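Local coordinates for protein putative branched-chain amino acid ABC transporter (Rhodospirillum rubrum ATCC 11170, PDB 3HUT) that probably serves as the extracellular ligand-binding receptor of an ABC transporter, capturing branched-chain amino acids for uptake, at residues E26-Q31 against D284-M289; S101-H106 against T276-H281; G320-D325 against R329-I334. All coordinates share one frame; numbering follows the deposited sequence.

Contact 1 (E26-Q31 against D284-M289)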
ATOM      1  N   GLU A  26      11.346 -10.315   8.036  1.00  8.49           N
ATOM      2  CA  GLU A  26      11.654  -9.606   9.273  1.00  9.08           C
ATOM      3  C   GLU A  26      10.344  -9.210   9.955  1.00  8.93           C
ATOM      4  O   GLU A  26      10.172  -9.397  11.158  1.00  8.46           O
ATOM      5  CB  GLU A  26      12.487  -8.357   8.982  1.00  9.98           C
ATOM      6  CG  GLU A  26      13.876  -8.645   8.424  1.00 12.37           C
ATOM      7  CD  GLU A  26      14.721  -7.392   8.290  1.00 16.28           C
ATOM      8  OE1 GLU A  26      14.195  -6.361   7.820  1.00 16.48           O
ATOM      9  OE2 GLU A  26      15.918  -7.436   8.647  1.00 18.56           O
ATOM     10  N   ALA A  27       9.417  -8.675   9.170  1.00  8.32           N
ATOM     11  CA  ALA A  27       8.124  -8.254   9.687  1.00  7.96           C
ATOM     12  C   ALA A  27       7.298  -9.457  10.132  1.00  8.64           C
ATOM     13  O   ALA A  27       6.661  -9.426  11.189  1.00  8.61           O
ATOM     14  CB  ALA A  27       7.372  -7.467   8.620  1.00  8.85           C
ATOM     15  N   ALA A  28       7.312 -10.515   9.326  1.00  8.43           N
ATOM     16  CA  ALA A  28       6.560 -11.729   9.641  1.00  8.66           C
ATOM     17  C   ALA A  28       6.957 -12.292  10.998  1.00 10.59           C
ATOM     18  O   ALA A  28       6.103 -12.626  11.824  1.00 10.75           O
ATOM     19  CB  ALA A  28       6.789 -12.782   8.561  1.00  7.52           C
ATOM     20  N   ARG A  29       8.260 -12.395  11.217  1.00 11.24           N
ATOM     21  CA  ARG A  29       8.804 -12.923  12.461  1.00 12.50           C
ATOM     22  C   ARG A  29       8.294 -12.154  13.680  1.00 10.54           C
ATOM     23  O   ARG A  29       7.891 -12.751  14.675  1.00  8.99           O
ATOM     24  CB  ARG A  29      10.336 -12.872  12.396  1.00 16.27           C
ATOM     25  CG  ARG A  29      11.066 -12.969  13.730  1.00 23.22           C
ATOM     26  CD  ARG A  29      11.030 -14.364  14.328  1.00 29.91           C
ATOM     27  NE  ARG A  29      11.989 -14.486  15.427  1.00 35.16           N
ATOM     28  CZ  ARG A  29      12.139 -15.570  16.181  1.00 37.80           C
ATOM     29  NH1 ARG A  29      11.389 -16.642  15.963  1.00 39.85           N
ATOM     30  NH2 ARG A  29      13.043 -15.584  17.154  1.00 39.35           N
ATOM     31  N   LEU A  30       8.313 -10.830  13.597  1.00  9.80           N
ATOM     32  CA  LEU A  30       7.861  -9.995  14.707  1.00 10.55           C
ATOM     33  C   LEU A  30       6.390 -10.258  15.041  1.00 10.71           C
ATOM     34  O   LEU A  30       6.032 -10.467  16.198  1.00 10.61           O
ATOM     35  CB  LEU A  30       8.052  -8.520  14.354  1.00 13.73           C
ATOM     36  CG  LEU A  30       8.011  -7.500  15.492  1.00 15.66           C
ATOM     37  CD1 LEU A  30       9.111  -7.803  16.494  1.00 16.96           C
ATOM     38  CD2 LEU A  30       8.206  -6.102  14.923  1.00 17.02           C
ATOM     39  N   GLN A  31       5.545 -10.242  14.017  1.00  9.92           N
ATOM     40  CA  GLN A  31       4.111 -10.471  14.186  1.00  8.16           C
ATOM     41  C   GLN A  31       3.812 -11.879  14.715  1.00  8.64           C
ATOM     42  O   GLN A  31       3.057 -12.051  15.681  1.00  7.01           O
ATOM     43  CB  GLN A  31       3.406 -10.264  12.844  1.00  8.69           C
ATOM     44  CG  GLN A  31       1.883 -10.192  12.899  1.00  9.53           C
ATOM     45  CD  GLN A  31       1.370  -8.931  13.580  1.00 10.60           C
ATOM     46  OE1 GLN A  31       1.239  -8.878  14.807  1.00 10.82           O
ATOM     47  NE2 GLN A  31       1.084  -7.901  12.781  1.00  8.56           N
ATOM     48  N   ASP A 284       1.302  -6.159   8.491  1.00  7.56           N
ATOM     49  CA  ASP A 284      -0.155  -6.215   8.552  1.00  8.15           C
ATOM     50  C   ASP A 284      -0.724  -7.454   7.870  1.00  8.59           C
ATOM     51  O   ASP A 284      -1.725  -8.012   8.325  1.00  5.97           O
ATOM     52  CB  ASP A 284      -0.776  -4.963   7.916  1.00  8.18           C
ATOM     53  CG  ASP A 284      -0.777  -3.768   8.855  1.00 10.93           C
ATOM     54  OD1 ASP A 284      -0.329  -3.917  10.012  1.00  8.63           O
ATOM     55  OD2 ASP A 284      -1.230  -2.678   8.432  1.00  8.54           O
ATOM     56  N   ALA A 285      -0.097  -7.883   6.779  1.00  7.38           N
ATOM     57  CA  ALA A 285      -0.582  -9.057   6.066  1.00  8.52           C
ATOM     58  C   ALA A 285      -0.574 -10.256   7.009  1.00  8.57           C
ATOM     59  O   ALA A 285      -1.575 -10.973   7.131  1.00  9.44           O
ATOM     60  CB  ALA A 285       0.285  -9.330   4.834  1.00  6.64           C
ATOM     61  N   VAL A 286       0.553 -10.470   7.681  1.00  6.65           N
ATOM     62  CA  VAL A 286       0.669 -11.580   8.616  1.00  6.14           C
ATOM     63  C   VAL A 286      -0.352 -11.431   9.750  1.00  7.85           C
ATOM     64  O   VAL A 286      -1.031 -12.393  10.120  1.00  7.45           O
ATOM     65  CB  VAL A 286       2.096 -11.662   9.208  1.00  4.74           C
ATOM     66  CG1 VAL A 286       2.147 -12.708  10.306  1.00  6.35           C
ATOM     67  CG2 VAL A 286       3.097 -12.009   8.104  1.00  4.12           C
ATOM     68  N   GLY A 287      -0.461 -10.223  10.295  1.00  7.72           N
ATOM     69  CA  GLY A 287      -1.411  -9.986  11.367  1.00  8.72           C
ATOM     70  C   GLY A 287      -2.851 -10.217  10.944  1.00  8.65           C
ATOM     71  O   GLY A 287      -3.651 -10.764  11.704  1.00 10.33           O
ATOM     72  N   ILE A 288      -3.196  -9.786   9.737  1.00  8.58           N
ATOM     73  CA  ILE A 288      -4.550  -9.975   9.228  1.00  8.24           C
ATOM     74  C   ILE A 288      -4.843 -11.468   9.115  1.00  8.96           C
ATOM     75  O   ILE A 288      -5.921 -11.934   9.498  1.00  8.21           O
ATOM     76  CB  ILE A 288      -4.723  -9.303   7.838  1.00  8.40           C
ATOM     77  CG1 ILE A 288      -4.711  -7.777   8.004  1.00  7.59           C
ATOM     78  CG2 ILE A 288      -6.035  -9.766   7.180  1.00  5.38           C
ATOM     79  CD1 ILE A 288      -4.741  -6.992   6.701  1.00  6.57           C
HETATM   80  N   MSE A 289      -3.873 -12.210   8.589  1.00  9.29           N
HETATM   81  CA  MSE A 289      -4.011 -13.654   8.425  1.00 11.39           C
HETATM   82  C   MSE A 289      -4.177 -14.355   9.773  1.00  8.87           C
HETATM   83  O   MSE A 289      -5.094 -15.158   9.958  1.00 10.14           O
HETATM   84  CB  MSE A 289      -2.782 -14.213   7.700  1.00 14.13           C
HETATM   85  CG  MSE A 289      -2.805 -15.718   7.467  1.00 19.35           C
HETATM   86 SE   MSE A 289      -4.192 -16.287   6.235  1.00 30.90          SE
HETATM   87  CE  MSE A 289      -3.261 -15.957   4.567  1.00 24.13           C
TER
HETATM   88  O   HOH W   1      -0.598  -5.476  12.198  1.00  7.96           O
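Ala28 meets Val286 where two helices of one lobe lie side by side. Its CB sits 3.8 Å from Val286 CG2, and that same methyl also rests against Ala28 CA. A residue no bulkier than alanine suits this place, because the valine methyl can then reach the backbone of helix 18-37. Val286 divides its two branches between two partners: with CG1 anti to its backbone N (chi1 173°), CG2 is turned to Ala28 while CG1 is left for the glutamine one turn further along.

The segment axes approach to 8.8 Å and cross at -37°, both helices running in roughly the same direction. Helices packed in this way over a sheet belong to the alpha/beta lobe of a type I periplasmic binding protein. Here helix 18-37, which follows strand 5-11, and helix 277-296 cover the same part of the sheet, and Ala28 and Val286 both touch Tyr9 of that strand.

Gln31 makes the longer contact. Its CG is anti to the backbone N, and the chain then bends at chi2 (69°), so that it slides past Val286 in the opposite direction and carries its amide over Gly287. Gln31 CG lies 3.6 Å from Val286 CG1, and Gln31 NE2 comes within 3.5 Å of Gly287 CA. Glycine is the residue that permits this approach: a beta carbon at position 287 would fall only 2.6 Å from Gln31 NE2. Glutamine in turn offers aliphatic carbons to the valine and a polar end beyond it. NE2 donates to the carbonyl of Tyr283, and more weakly to a water that donates a hydrogen bond to Asp284 OD1 at 2.7 Å. The carboxylate of Asp284 is also held by Val318 N and Thr319 OG1.

Contact 2 (S101-H106 against T276-H281)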
ATOM      1  N   SER A 101      -1.776 -11.589  -0.284  1.00  7.29           N
ATOM      2  CA  SER A 101      -0.550 -10.945  -0.736  1.00  6.72           C
ATOM      3  C   SER A 101      -0.397  -9.611  -0.019  1.00  7.48           C
ATOM      4  O   SER A 101      -1.316  -8.790  -0.000  1.00  6.03           O
ATOM      5  CB  SER A 101      -0.583 -10.689  -2.239  1.00  8.60           C
ATOM      6  OG  SER A 101       0.535  -9.897  -2.608  1.00  9.73           O
ATOM      7  N   PRO A 102       0.773  -9.369   0.573  1.00  6.75           N
ATOM      8  CA  PRO A 102       0.901  -8.085   1.257  1.00  7.66           C
ATOM      9  C   PRO A 102       1.024  -6.890   0.321  1.00  8.67           C
ATOM     10  O   PRO A 102       0.626  -5.779   0.669  1.00  9.04           O
ATOM     11  CB  PRO A 102       2.142  -8.283   2.131  1.00 10.31           C
ATOM     12  CG  PRO A 102       2.954  -9.279   1.362  1.00 10.11           C
ATOM     13  CD  PRO A 102       1.925 -10.248   0.845  1.00  7.34           C
ATOM     14  N   THR A 103       1.522  -7.122  -0.888  1.00  7.58           N
ATOM     15  CA  THR A 103       1.751  -6.021  -1.817  1.00  9.00           C
ATOM     16  C   THR A 103       1.227  -6.118  -3.259  1.00  9.91           C
ATOM     17  O   THR A 103       1.426  -5.192  -4.038  1.00  9.85           O
ATOM     18  CB  THR A 103       3.250  -5.726  -1.870  1.00  8.15           C
ATOM     19  OG1 THR A 103       3.956  -6.936  -2.162  1.00  8.87           O
ATOM     20  CG2 THR A 103       3.734  -5.195  -0.531  1.00 12.02           C
ATOM     21  N   ALA A 104       0.573  -7.215  -3.632  1.00 10.25           N
ATOM     22  CA  ALA A 104       0.043  -7.319  -4.996  1.00 10.08           C
ATOM     23  C   ALA A 104      -1.077  -6.282  -5.154  1.00  9.48           C
ATOM     24  O   ALA A 104      -2.212  -6.522  -4.758  1.00  9.92           O
ATOM     25  CB  ALA A 104      -0.475  -8.725  -5.264  1.00 10.88           C
ATOM     26  N   ALA A 105      -0.744  -5.137  -5.751  1.00 10.31           N
ATOM     27  CA  ALA A 105      -1.692  -4.036  -5.920  1.00 10.28           C
ATOM     28  C   ALA A 105      -2.411  -3.915  -7.257  1.00 11.78           C
ATOM     29  O   ALA A 105      -3.287  -3.066  -7.420  1.00 12.03           O
ATOM     30  CB  ALA A 105      -0.988  -2.711  -5.602  1.00 12.04           C
ATOM     31  N   HIS A 106      -2.055  -4.750  -8.221  1.00 11.25           N
ATOM     32  CA  HIS A 106      -2.694  -4.671  -9.532  1.00 12.07           C
ATOM     33  C   HIS A 106      -4.190  -4.984  -9.471  1.00 11.47           C
ATOM     34  O   HIS A 106      -4.603  -5.967  -8.866  1.00 11.13           O
ATOM     35  CB  HIS A 106      -2.008  -5.620 -10.513  1.00 12.66           C
ATOM     36  CG  HIS A 106      -2.442  -5.428 -11.931  1.00 15.01           C
ATOM     37  ND1 HIS A 106      -3.703  -5.769 -12.375  1.00 14.01           N
ATOM     38  CD2 HIS A 106      -1.803  -4.883 -12.993  1.00 16.02           C
ATOM     39  CE1 HIS A 106      -3.823  -5.438 -13.648  1.00 15.98           C
ATOM     40  NE2 HIS A 106      -2.685  -4.899 -14.048  1.00 19.01           N
ATOM     41  N   THR A 276      10.248  -0.184   6.086  1.00  9.72           N
ATOM     42  CA  THR A 276       9.759   0.441   4.867  1.00 10.07           C
ATOM     43  C   THR A 276       8.261   0.180   4.767  1.00 10.98           C
ATOM     44  O   THR A 276       7.692  -0.542   5.590  1.00  9.77           O
ATOM     45  CB  THR A 276      10.427  -0.162   3.623  1.00 10.72           C
ATOM     46  OG1 THR A 276      10.090  -1.552   3.543  1.00  9.76           O
ATOM     47  CG2 THR A 276      11.951  -0.018   3.701  1.00 11.20           C
ATOM     48  N   LEU A 277       7.624   0.754   3.750  1.00 10.74           N
ATOM     49  CA  LEU A 277       6.195   0.553   3.555  1.00 11.02           C
ATOM     50  C   LEU A 277       5.924  -0.918   3.233  1.00 10.42           C
ATOM     51  O   LEU A 277       4.882  -1.457   3.594  1.00  9.66           O
ATOM     52  CB  LEU A 277       5.681   1.462   2.432  1.00 11.88           C
ATOM     53  CG  LEU A 277       5.946   1.128   0.964  1.00 15.45           C
ATOM     54  CD1 LEU A 277       4.877   0.167   0.446  1.00 14.86           C
ATOM     55  CD2 LEU A 277       5.907   2.414   0.148  1.00 19.19           C
ATOM     56  N   PHE A 278       6.869  -1.570   2.564  1.00 10.66           N
ATOM     57  CA  PHE A 278       6.708  -2.979   2.226  1.00  9.32           C
ATOM     58  C   PHE A 278       6.774  -3.820   3.497  1.00  9.06           C
ATOM     59  O   PHE A 278       6.000  -4.764   3.680  1.00  8.00           O
ATOM     60  CB  PHE A 278       7.792  -3.386   1.225  1.00 11.85           C
ATOM     61  CG  PHE A 278       7.706  -2.637  -0.071  1.00 13.16           C
ATOM     62  CD1 PHE A 278       6.755  -2.985  -1.025  1.00 14.36           C
ATOM     63  CD2 PHE A 278       8.521  -1.537  -0.310  1.00 15.84           C
ATOM     64  CE1 PHE A 278       6.613  -2.244  -2.197  1.00 16.04           C
ATOM     65  CE2 PHE A 278       8.388  -0.788  -1.478  1.00 15.67           C
ATOM     66  CZ  PHE A 278       7.432  -1.142  -2.423  1.00 17.13           C
ATOM     67  N   ALA A 279       7.689  -3.463   4.391  1.00  8.81           N
ATOM     68  CA  ALA A 279       7.817  -4.177   5.653  1.00  8.75           C
ATOM     69  C   ALA A 279       6.523  -4.005   6.454  1.00  7.11           C
ATOM     70  O   ALA A 279       6.032  -4.948   7.083  1.00  7.02           O
ATOM     71  CB  ALA A 279       8.992  -3.630   6.440  1.00  9.47           C
ATOM     72  N   ALA A 280       5.967  -2.799   6.416  1.00  5.72           N
ATOM     73  CA  ALA A 280       4.736  -2.502   7.141  1.00  4.45           C
ATOM     74  C   ALA A 280       3.545  -3.300   6.603  1.00  6.17           C
ATOM     75  O   ALA A 280       2.744  -3.832   7.369  1.00  3.54           O
ATOM     76  CB  ALA A 280       4.446  -1.009   7.066  1.00  6.64           C
ATOM     77  N   HIS A 281       3.420  -3.376   5.286  1.00  5.58           N
ATOM     78  CA  HIS A 281       2.326  -4.131   4.693  1.00  7.20           C
ATOM     79  C   HIS A 281       2.532  -5.622   4.945  1.00  7.65           C
ATOM     80  O   HIS A 281       1.569  -6.372   5.082  1.00  8.51           O
ATOM     81  CB  HIS A 281       2.236  -3.831   3.194  1.00  8.53           C
ATOM     82  CG  HIS A 281       1.676  -2.477   2.894  1.00 11.63           C
ATOM     83  ND1 HIS A 281       0.321  -2.215   2.904  1.00 13.24           N
ATOM     84  CD2 HIS A 281       2.283  -1.295   2.636  1.00  9.67           C
ATOM     85  CE1 HIS A 281       0.122  -0.931   2.665  1.00 12.17           C
ATOM     86  NE2 HIS A 281       1.296  -0.349   2.501  1.00 12.01           N
TER
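Ser101 OG is gripped from several directions, and it shapes the turn that sets Pro102 and Thr103 against His281 and Phe278. It accepts from Ala104 N at 2.9 Å, an ST motif, and weakly from Thr103 N, while Asp79 O and, weakly, Ser85 OG meet it from the neighbouring loop and helix. Serine suits the spot because a short hydroxyl can curl forward to the amides two and three residues on.

Past this turn no hydrogen bond crosses; carbon meets carbonyl oxygen and methyl meets ring. Pro102 CB rests 3.6 Å from His281 O, and Pro102 O in turn lies 3.6 Å from His281 CB. The side chains of Thr103 and Phe278 cross at about a right angle, and the methyl CG2 comes to the ring edge near its plane, 3.8 Å from Phe278 CD1. With chi1 at 53°, OG1 turns aside to bond Phe80 O and the methyl is left for the phenylalanine. Leu277 CD1 covers one face of that ring, and Tyr20 packs against it edge-to-face.

Thr276 begins the helix as its N-cap, OG1 accepting from Ala279 N at 3.2 Å. The contact thus joins the start of helix 277-296 to the loop after parallel strand 99-101, at the carboxyl edge of the sheet; in leucine-binding proteins the equivalent edge borders the interlobe cleft, consistent with a place near the amino acid pocket.

Contact 3 (G320-D325 against R329-I334)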
ATOM      1  N   GLY A 320      -2.832   1.490   8.753  1.00  7.38           N
ATOM      2  CA  GLY A 320      -4.143   2.102   8.890  1.00  9.55           C
ATOM      3  C   GLY A 320      -5.281   1.123   9.095  1.00  9.53           C
ATOM      4  O   GLY A 320      -5.115  -0.080   8.916  1.00  9.79           O
ATOM      5  N   ILE A 321      -6.446   1.638   9.477  1.00  9.19           N
ATOM      6  CA  ILE A 321      -7.609   0.783   9.680  1.00 10.17           C
ATOM      7  C   ILE A 321      -7.942   0.183   8.319  1.00  9.44           C
ATOM      8  O   ILE A 321      -8.212   0.913   7.367  1.00  8.13           O
ATOM      9  CB  ILE A 321      -8.802   1.594  10.222  1.00 11.75           C
ATOM     10  CG1 ILE A 321      -8.445   2.141  11.607  1.00 13.40           C
ATOM     11  CG2 ILE A 321     -10.052   0.719  10.266  1.00 11.34           C
ATOM     12  CD1 ILE A 321      -9.567   2.891  12.309  1.00 19.08           C
ATOM     13  N   THR A 322      -7.926  -1.149   8.246  1.00  7.77           N
ATOM     14  CA  THR A 322      -8.148  -1.882   7.002  1.00  6.56           C
ATOM     15  C   THR A 322      -9.424  -2.725   6.930  1.00  7.58           C
ATOM     16  O   THR A 322      -9.775  -3.424   7.882  1.00  6.51           O
ATOM     17  CB  THR A 322      -6.939  -2.800   6.733  1.00  7.79           C
ATOM     18  OG1 THR A 322      -5.751  -1.998   6.661  1.00  7.12           O
ATOM     19  CG2 THR A 322      -7.116  -3.573   5.435  1.00  7.95           C
ATOM     20  N   ARG A 323     -10.084  -2.659   5.773  1.00  6.44           N
ATOM     21  CA  ARG A 323     -11.334  -3.370   5.499  1.00  8.24           C
ATOM     22  C   ARG A 323     -11.288  -4.081   4.143  1.00  7.03           C
ATOM     23  O   ARG A 323     -10.725  -3.557   3.183  1.00  5.89           O
ATOM     24  CB  ARG A 323     -12.499  -2.365   5.485  1.00  6.70           C
ATOM     25  CG  ARG A 323     -13.879  -2.951   5.122  1.00 10.55           C
ATOM     26  CD  ARG A 323     -14.958  -1.856   5.104  1.00  9.57           C
ATOM     27  NE  ARG A 323     -16.315  -2.396   4.996  1.00 12.74           N
ATOM     28  CZ  ARG A 323     -17.058  -2.358   3.894  1.00 11.66           C
ATOM     29  NH1 ARG A 323     -16.587  -1.801   2.788  1.00 14.50           N
ATOM     30  NH2 ARG A 323     -18.276  -2.881   3.895  1.00 12.60           N
ATOM     31  N   PHE A 324     -11.865  -5.281   4.074  1.00  7.58           N
ATOM     32  CA  PHE A 324     -11.942  -6.021   2.813  1.00  7.83           C
ATOM     33  C   PHE A 324     -13.426  -5.982   2.428  1.00  8.62           C
ATOM     34  O   PHE A 324     -14.287  -6.424   3.198  1.00  7.83           O
ATOM     35  CB  PHE A 324     -11.492  -7.487   2.975  1.00  8.87           C
ATOM     36  CG  PHE A 324     -10.008  -7.663   3.238  1.00  7.37           C
ATOM     37  CD1 PHE A 324      -9.103  -6.634   2.987  1.00  7.78           C
ATOM     38  CD2 PHE A 324      -9.517  -8.886   3.693  1.00  6.14           C
ATOM     39  CE1 PHE A 324      -7.730  -6.823   3.184  1.00  7.83           C
ATOM     40  CE2 PHE A 324      -8.147  -9.086   3.892  1.00  5.92           C
ATOM     41  CZ  PHE A 324      -7.254  -8.053   3.637  1.00  7.43           C
ATOM     42  N   ASP A 325     -13.723  -5.447   1.248  1.00  7.66           N
ATOM     43  CA  ASP A 325     -15.105  -5.331   0.782  1.00  8.63           C
ATOM     44  C   ASP A 325     -15.844  -6.670   0.853  1.00  8.74           C
ATOM     45  O   ASP A 325     -15.359  -7.681   0.345  1.00  8.42           O
ATOM     46  CB  ASP A 325     -15.135  -4.820  -0.658  1.00  9.70           C
ATOM     47  CG  ASP A 325     -16.512  -4.370  -1.080  1.00 10.90           C
ATOM     48  OD1 ASP A 325     -16.856  -3.193  -0.831  1.00 12.61           O
ATOM     49  OD2 ASP A 325     -17.256  -5.197  -1.642  1.00  9.27           O
ATOM     50  N   ARG A 329     -14.025  -7.993  -2.048  1.00  7.25           N
ATOM     51  CA  ARG A 329     -12.816  -8.345  -1.302  1.00  7.92           C
ATOM     52  C   ARG A 329     -11.736  -7.279  -1.503  1.00  7.77           C
ATOM     53  O   ARG A 329     -10.613  -7.442  -1.048  1.00  6.29           O
ATOM     54  CB  ARG A 329     -12.264  -9.706  -1.741  1.00  6.55           C
ATOM     55  CG  ARG A 329     -13.080 -10.901  -1.262  1.00  6.82           C
ATOM     56  CD  ARG A 329     -12.702 -12.176  -2.021  1.00  7.89           C
ATOM     57  NE  ARG A 329     -13.107 -12.104  -3.423  1.00 11.48           N
ATOM     58  CZ  ARG A 329     -12.280 -11.882  -4.440  1.00 12.71           C
ATOM     59  NH1 ARG A 329     -10.976 -11.715  -4.229  1.00 12.00           N
ATOM     60  NH2 ARG A 329     -12.759 -11.808  -5.674  1.00 11.28           N
ATOM     61  N   GLU A 330     -12.076  -6.194  -2.195  1.00  8.46           N
ATOM     62  CA  GLU A 330     -11.105  -5.126  -2.436  1.00  9.64           C
ATOM     63  C   GLU A 330     -10.753  -4.434  -1.119  1.00 10.74           C
ATOM     64  O   GLU A 330     -11.611  -4.244  -0.253  1.00  9.35           O
ATOM     65  CB  GLU A 330     -11.662  -4.106  -3.436  1.00 10.81           C
ATOM     66  CG  GLU A 330     -10.630  -3.092  -3.894  1.00 12.68           C
ATOM     67  CD  GLU A 330      -9.395  -3.751  -4.482  1.00 15.62           C
ATOM     68  OE1 GLU A 330      -9.478  -4.292  -5.606  1.00 14.70           O
ATOM     69  OE2 GLU A 330      -8.341  -3.732  -3.811  1.00 16.65           O
ATOM     70  N   THR A 331      -9.490  -4.050  -0.978  1.00  9.92           N
ATOM     71  CA  THR A 331      -9.009  -3.411   0.240  1.00  8.20           C
ATOM     72  C   THR A 331      -9.157  -1.894   0.266  1.00  8.44           C
ATOM     73  O   THR A 331      -8.804  -1.213  -0.690  1.00  7.88           O
ATOM     74  CB  THR A 331      -7.516  -3.750   0.474  1.00  8.98           C
ATOM     75  OG1 THR A 331      -7.338  -5.169   0.427  1.00  8.88           O
ATOM     76  CG2 THR A 331      -7.049  -3.244   1.835  1.00  8.71           C
ATOM     77  N   THR A 332      -9.696  -1.377   1.365  1.00  8.80           N
ATOM     78  CA  THR A 332      -9.838   0.062   1.554  1.00  9.63           C
ATOM     79  C   THR A 332      -9.214   0.349   2.915  1.00 10.05           C
ATOM     80  O   THR A 332      -9.193  -0.519   3.790  1.00 10.70           O
ATOM     81  CB  THR A 332     -11.315   0.530   1.540  1.00 10.52           C
ATOM     82  OG1 THR A 332     -12.057  -0.168   2.544  1.00 10.17           O
ATOM     83  CG2 THR A 332     -11.942   0.286   0.164  1.00 11.47           C
ATOM     84  N   LYS A 333      -8.693   1.555   3.091  1.00 10.05           N
ATOM     85  CA  LYS A 333      -8.048   1.916   4.343  1.00  9.16           C
ATOM     86  C   LYS A 333      -8.301   3.356   4.742  1.00  8.13           C
ATOM     87  O   LYS A 333      -8.597   4.195   3.900  1.00  6.25           O
ATOM     88  CB  LYS A 333      -6.535   1.730   4.220  1.00 10.62           C
ATOM     89  CG  LYS A 333      -6.070   0.326   3.917  1.00 10.07           C
ATOM     90  CD  LYS A 333      -4.551   0.293   3.871  1.00 14.72           C
ATOM     91  CE  LYS A 333      -4.029  -1.131   3.964  1.00 13.50           C
ATOM     92  NZ  LYS A 333      -2.555  -1.148   3.941  1.00 21.40           N
ATOM     93  N   ILE A 334      -8.184   3.635   6.036  1.00  7.33           N
ATOM     94  CA  ILE A 334      -8.332   4.996   6.521  1.00 10.36           C
ATOM     95  C   ILE A 334      -6.919   5.568   6.479  1.00  8.73           C
ATOM     96  O   ILE A 334      -6.094   5.263   7.338  1.00 10.31           O
ATOM     97  CB  ILE A 334      -8.855   5.042   7.969  1.00 10.56           C
ATOM     98  CG1 ILE A 334     -10.287   4.506   8.019  1.00 13.47           C
ATOM     99  CG2 ILE A 334      -8.821   6.478   8.491  1.00 12.95           C
ATOM    100  CD1 ILE A 334     -10.901   4.544   9.407  1.00 17.41           C
TER
HETATM  101  O   HOH W   2      -6.220   4.590   9.962  1.00 14.03           O
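Ile321 and Ile334 stand at the open end of a beta hairpin whose antiparallel strands, 322-324 and the start of 331-341, are joined by a short loop. Main-chain hydrogen bonds define the register. Arg323 and Thr332 form the hydrogen-bonded pair, with Arg323 N to Thr332 O at 3.1 Å and a reciprocal bond back from Thr332 N. Toward the loop, Asp325 N donates to Glu330 O and Asp325 O accepts from Arg329 N; toward the open end, Ile334 N donates to Ile321 O.

Side-chain polar bonds are local or run to neighbouring parts of the chain. Thr322 OG1 donates to Gly320 O at 3.0 Å, coming from above the carbonyl plane. Gly320 has phi of 108°, a conformation that calls for glycine. Glu330 OE2 accepts from Thr331 N and forms a salt bridge with Arg118, whose carbonyl receives Thr331 OG1. Arg323 NE forms a salt bridge with Asp313, outside the hairpin, and Lys333 NZ donates to Thr319 OG1.

Van der Waals contacts fill the face carrying Thr322, Phe324, Thr331 and Lys333. Thr322 CG2 lies 3.6 Å from Thr331 CG2; chi1 of Thr322 (-58°) sets OG1 beside its backbone N and turns CG2 anti to that N, toward Thr331. The extended chain of Lys333 runs alongside Thr322, Lys333 CE lying 3.3 Å from Thr322 OG1. With an alanine in place of Thr322, Gly320 O would probably lose its hydroxyl donor, and a gap would be likely to open beside Thr331 CG2. That Thr331 methyl also meets the edge of the Phe324 ring in plane; phenylalanine fills the buried face, its ring also touching Ile288 of helix 277-296. At the open end of the hairpin, Ile321 CD1 touches Ile334 CD1 at 3.6 Å, their chains side by side. Beside them a water accepts from Ile321 N and donates to Ile334 O at 2.7 Å.

Overall arrangement
Contacts 1 and 2 share helix 277-296 and lie about 11 Å apart, centre to centre; Ala285 CB of contact 1 packs 3.4 Å from Pro102 CB of contact 2. The same helix then reaches the hairpin of contact 3 from two places. Ile288 CG2 touches Phe324 CE2 at 4.0 Å, and the His281 ring lies by the end of Lys333. Centres of contacts 2 and 3 are about 13 Å apart, those of 1 and 3 about 17 Å. Contacts 1 and 2 both lie in the lobe built on the parallel sheet, contact 2 probably nearer the ligand cleft, and in contact 3 strand 331-341 leads on to pair with strand 246-249 of the other sheet.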